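Local coordinates for protein carboxylase (Deinococcus radiodurans, PDB 5H80) that probably carboxylates biotin at the expense of ATP, as the biotin carboxylase domain of a single-chain bacterial carboxylase, at residues G180-M185 and A228-E233; T258-H263 and L474-L479. All blocks are in the same frame, centred on the assembly; numbering follows the deposited sequence.

In the fold
Interactions 1 and 2 follow one another along the chain, their centres about 17 Å apart on the same side of the chain's centre, and both are partly buried. Interaction 1 lies farther out, about 25 Å from the chain centre, and joins two strands of a small three-stranded sheet through direct backbone bonds. Interaction 2, about 15 Å from the centre, brings a strand at the edge of the five-stranded sheet against the turn leading into helix 478-481, using apolar packing and ordered waters. The two touch by packing alone: M185 approaches H263, while L231 and I232 approach H477. No residue of the other protein chain touches either contact.

Interaction 1: residues G180-M185 and A228-E233; sequences GGAPVM and AERLIE
A228 and E229 both face M185, a G1 beta bulge at the end of a short antiparallel pairing, with A228 at positive phi (62°). Within the bulge, M185 and E229 form the hydrogen-bonded pair: M185 N reaches E229 O at 2.8 Å and E229 N returns to M185 O at 3.0 Å. V184 and R230 form the neighbouring non-hydrogen-bonded pair, their side chains diverging. A third bond, L231 N to P183 O at 3.0 Å, is straight at hydrogen (169°). V184 holds CG1 between its backbone N and carbonyl carbon (chi1 80°), which sends CG2 against E229 O at a tight 3.0 Å; elsewhere V184 packs on F175 and M176 of helix 172-178. L231 turns toward P183, its CD2 4.0 Å from P183 CB. The E233 side chain crosses the proline ring at about a right angle, with OE1 3.7 Å from P183 CG, while its OE2 makes a salt bridge to R201. The extended R230 chain brings NH1 within 3.8 Å of A182 CB, and NH1 also hydrogen-bonds Q179 OE1; E229 OE1 forms a salt bridge with K145. Neutral backbone bonds therefore knit the strands, while R230 and E233 hold Q179 and R201 within what is probably the mobile ATP-grasp lid, as in related biotin carboxylases, and E229 reaches K145 on helix 145-154, probably outside it.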
# COMPACT_ATOMS: atom_id res chain seq x y z
N GLY A 180 -45.70 -11.69 15.55
CA GLY A 180 -46.48 -12.38 14.51
C GLY A 180 -45.97 -13.70 13.99
O GLY A 180 -46.34 -14.11 12.88
N GLY A 181 -45.17 -14.42 14.76
CA GLY A 181 -44.56 -15.63 14.30
C GLY A 181 -43.10 -15.44 13.92
O GLY A 181 -42.36 -16.40 13.76
N ALA A 182 -42.67 -14.19 13.78
CA ALA A 182 -41.27 -13.92 13.50
C ALA A 182 -40.40 -14.24 14.72
O ALA A 182 -40.87 -14.01 15.80
CB ALA A 182 -41.11 -12.46 13.12
N PRO A 183 -39.17 -14.73 14.55
CA PRO A 183 -38.25 -15.05 15.66
C PRO A 183 -37.70 -13.83 16.39
O PRO A 183 -37.72 -12.66 15.90
CB PRO A 183 -37.09 -15.83 14.99
CG PRO A 183 -37.21 -15.51 13.49
CD PRO A 183 -38.61 -15.15 13.22
N VAL A 184 -37.18 -14.12 17.57
CA VAL A 184 -36.76 -13.14 18.51
C VAL A 184 -35.44 -13.64 19.15
O VAL A 184 -35.07 -14.85 19.12
CB VAL A 184 -37.98 -12.90 19.44
CG1 VAL A 184 -38.06 -13.99 20.49
CG2 VAL A 184 -37.92 -11.56 20.09
N MET A 185 -34.61 -12.69 19.57
CA MET A 185 -33.34 -13.05 20.19
C MET A 185 -33.50 -12.65 21.65
O MET A 185 -34.10 -11.60 21.93
CB MET A 185 -32.19 -12.27 19.53
CG MET A 185 -30.85 -12.40 20.24
SD MET A 185 -29.74 -13.49 19.37
CE MET A 185 -28.75 -12.27 18.49
N ALA A 228 -35.48 -9.82 24.45
CA ALA A 228 -36.54 -9.54 23.46
C ALA A 228 -36.11 -8.46 22.46
O ALA A 228 -36.37 -7.25 22.64
CB ALA A 228 -37.87 -9.18 24.11
N GLU A 229 -35.43 -8.94 21.43
CA GLU A 229 -35.30 -8.18 20.20
C GLU A 229 -35.82 -8.95 19.03
O GLU A 229 -35.51 -10.13 18.93
CB GLU A 229 -33.82 -7.87 19.97
CG GLU A 229 -33.68 -6.46 19.47
CD GLU A 229 -32.24 -6.00 19.46
OE1 GLU A 229 -32.11 -4.87 19.96
OE2 GLU A 229 -31.32 -6.79 18.96
N ARG A 230 -36.51 -8.29 18.10
CA ARG A 230 -36.81 -8.94 16.77
C ARG A 230 -35.51 -9.46 16.13
O ARG A 230 -34.53 -8.68 16.05
CB ARG A 230 -37.58 -7.96 15.85
CG ARG A 230 -37.83 -8.46 14.44
CD ARG A 230 -38.59 -7.45 13.63
NE ARG A 230 -38.89 -8.01 12.31
CZ ARG A 230 -40.01 -8.66 11.98
NH1 ARG A 230 -41.07 -8.68 12.81
NH2 ARG A 230 -40.12 -9.07 10.73
N LEU A 231 -35.47 -10.74 15.71
CA LEU A 231 -34.29 -11.28 15.00
C LEU A 231 -34.38 -10.65 13.59
O LEU A 231 -35.41 -10.83 12.87
CB LEU A 231 -34.31 -12.80 14.96
CG LEU A 231 -33.07 -13.48 14.38
CD1 LEU A 231 -31.86 -13.17 15.23
CD2 LEU A 231 -33.26 -14.98 14.22
N ILE A 232 -33.37 -9.86 13.21
CA ILE A 232 -33.34 -9.26 11.86
C ILE A 232 -32.57 -10.21 10.97
O ILE A 232 -31.34 -10.51 11.15
CB ILE A 232 -32.79 -7.83 11.79
CG1 ILE A 232 -33.70 -6.92 12.60
CG2 ILE A 232 -32.55 -7.38 10.34
CD1 ILE A 232 -34.57 -5.99 11.84
N GLU A 233 -33.33 -10.64 9.97
CA GLU A 233 -32.94 -11.73 9.11
C GLU A 233 -32.70 -11.13 7.67
O GLU A 233 -33.25 -10.07 7.29
CB GLU A 233 -34.08 -12.75 9.08
CG GLU A 233 -34.37 -13.38 10.44
CD GLU A 233 -35.24 -14.63 10.30
OE1 GLU A 233 -36.44 -14.41 10.08
OE2 GLU A 233 -34.69 -15.76 10.42

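Interaction 2: residues T258-H263 and L474-L479; sequences TVQRRH and LSTHWL
The backbone of T258-H263, with strand 260-261 at the edge of its sheet, passes a type I turn running from S475 to W478, and the two come closest at T258 and T476, whose CA atoms are 5.0 Å apart. There T476 CA points its hydrogen almost straight at T258 O, 3.5 Å away. Waters link several backbone groups of the two segments. Water 1 accepts from L479 N, bonds S475 O and takes a weak bond from Q260 N; water 2 lies 3.0 Å from Q260 O and also bonds T476 O. V259, L474 and L479 supply the apolar packing. V259 spreads its two methyls between partners: CG2 meets L474 CD1 at 3.6 Å and CG1 meets L479 CD1 at 3.9 Å, the V259 and L479 side chains crossing at about a right angle. L479 also lays CB over Q260 O at 3.4 Å, and its CD2 rests 3.9 Å from R261 CG. With CG anti to the backbone N (chi1 -174°), L479 reaches both V259 and R261. L474 in turn sets CD2 over the centre of the W478 ring, whose NE1 bonds D468. L463 of helix 457-465 packs on V259, W478 and L479. The arrangement, an edge strand of an antiparallel sheet covered by C-terminal helices, probably belongs as a whole to the C-terminal domain, as in related biotin carboxylases.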
# COMPACT_ATOMS: atom_id res chain seq x y z
N THR A 258 -20.51 -7.91 6.57
CA THR A 258 -21.58 -8.93 6.66
C THR A 258 -21.12 -10.35 6.94
O THR A 258 -21.80 -11.14 7.59
CB THR A 258 -22.45 -8.82 5.40
OG1 THR A 258 -23.07 -7.51 5.29
CG2 THR A 258 -23.48 -10.06 5.27
N VAL A 259 -19.99 -10.76 6.38
CA VAL A 259 -19.45 -12.11 6.54
C VAL A 259 -18.81 -12.23 7.98
O VAL A 259 -17.78 -11.62 8.31
CB VAL A 259 -18.41 -12.39 5.44
CG1 VAL A 259 -17.77 -13.73 5.69
CG2 VAL A 259 -19.05 -12.23 4.03
N GLN A 260 -19.59 -12.89 8.85
CA GLN A 260 -19.27 -13.05 10.30
C GLN A 260 -19.42 -14.49 10.69
O GLN A 260 -20.20 -15.14 10.11
CB GLN A 260 -20.29 -12.30 11.12
CG GLN A 260 -20.38 -10.88 10.74
CD GLN A 260 -21.33 -10.03 11.52
OE1 GLN A 260 -21.88 -10.45 12.53
NE2 GLN A 260 -21.44 -8.76 11.11
N ARG A 261 -18.64 -14.94 11.65
CA ARG A 261 -18.67 -16.35 12.15
C ARG A 261 -19.09 -16.16 13.58
O ARG A 261 -18.38 -15.47 14.33
CB ARG A 261 -17.34 -17.02 12.08
CG ARG A 261 -17.36 -18.52 12.42
CD ARG A 261 -15.92 -18.95 12.49
NE ARG A 261 -15.66 -20.35 12.09
CZ ARG A 261 -14.56 -20.79 11.44
NH1 ARG A 261 -13.60 -19.94 11.03
NH2 ARG A 261 -14.41 -22.10 11.18
N ARG A 262 -20.28 -16.63 13.95
CA ARG A 262 -20.82 -16.31 15.31
C ARG A 262 -20.54 -14.88 15.76
O ARG A 262 -19.98 -14.65 16.82
CB ARG A 262 -20.25 -17.30 16.37
CG ARG A 262 -20.61 -18.76 16.12
CD ARG A 262 -20.15 -19.67 17.25
NE ARG A 262 -20.88 -20.94 17.29
CZ ARG A 262 -20.59 -21.96 18.10
NH1 ARG A 262 -19.57 -21.89 18.96
NH2 ARG A 262 -21.32 -23.07 18.05
N HIS A 263 -20.89 -13.92 14.91
CA HIS A 263 -20.78 -12.49 15.24
C HIS A 263 -19.35 -11.89 15.26
O HIS A 263 -19.20 -10.70 15.50
CB HIS A 263 -21.54 -12.16 16.57
CG HIS A 263 -23.00 -12.52 16.53
ND1 HIS A 263 -23.49 -13.73 16.97
CD2 HIS A 263 -24.08 -11.82 16.08
CE1 HIS A 263 -24.79 -13.78 16.77
NE2 HIS A 263 -25.18 -12.63 16.25
N LEU A 474 -25.56 -12.09 0.47
CA LEU A 474 -25.05 -12.49 1.81
C LEU A 474 -25.94 -11.80 2.86
O LEU A 474 -26.60 -10.74 2.57
CB LEU A 474 -23.67 -11.89 1.98
CG LEU A 474 -22.59 -12.44 1.05
CD1 LEU A 474 -21.30 -11.59 1.23
CD2 LEU A 474 -22.33 -13.91 1.23
N SER A 475 -26.00 -12.39 4.02
CA SER A 475 -26.58 -11.76 5.17
C SER A 475 -25.64 -12.10 6.35
O SER A 475 -24.74 -12.94 6.20
CB SER A 475 -28.01 -12.43 5.55
OG SER A 475 -27.76 -13.77 5.90
N THR A 476 -25.93 -11.55 7.50
CA THR A 476 -25.09 -11.80 8.71
C THR A 476 -25.18 -13.29 9.22
O THR A 476 -24.33 -13.71 9.90
CB THR A 476 -25.44 -10.80 9.81
OG1 THR A 476 -26.87 -10.83 10.06
CG2 THR A 476 -25.06 -9.37 9.40
N HIS A 477 -26.23 -14.03 8.83
CA HIS A 477 -26.36 -15.47 9.11
C HIS A 477 -25.94 -16.42 8.03
O HIS A 477 -25.94 -17.63 8.27
CB HIS A 477 -27.80 -15.78 9.49
CG HIS A 477 -28.27 -14.94 10.62
ND1 HIS A 477 -27.76 -15.05 11.89
CD2 HIS A 477 -29.14 -13.89 10.66
CE1 HIS A 477 -28.31 -14.15 12.68
NE2 HIS A 477 -29.15 -13.43 11.96
N TRP A 478 -25.49 -15.89 6.89
CA TRP A 478 -25.03 -16.67 5.79
C TRP A 478 -23.98 -17.65 6.18
O TRP A 478 -24.13 -18.89 5.88
CB TRP A 478 -24.48 -15.75 4.68
CG TRP A 478 -23.95 -16.53 3.52
CD1 TRP A 478 -24.63 -16.99 2.48
CD2 TRP A 478 -22.56 -16.78 3.25
NE1 TRP A 478 -23.77 -17.64 1.60
CE2 TRP A 478 -22.48 -17.51 2.06
CE3 TRP A 478 -21.42 -16.52 3.94
CZ2 TRP A 478 -21.24 -17.97 1.53
CZ3 TRP A 478 -20.17 -16.92 3.39
CH2 TRP A 478 -20.09 -17.68 2.21
N LEU A 479 -22.91 -17.18 6.81
CA LEU A 479 -21.80 -18.04 7.13
C LEU A 479 -22.15 -19.10 8.18
O LEU A 479 -21.71 -20.23 8.02
CB LEU A 479 -20.55 -17.31 7.52
CG LEU A 479 -19.24 -18.02 7.75
CD1 LEU A 479 -18.08 -17.03 7.73
CD2 LEU A 479 -19.24 -18.80 9.06
O HOH W 1 -22.33 -14.30 7.53
O HOH W 2 -23.05 -15.97 10.10
O HOH W 3 -22.50 -14.59 12.73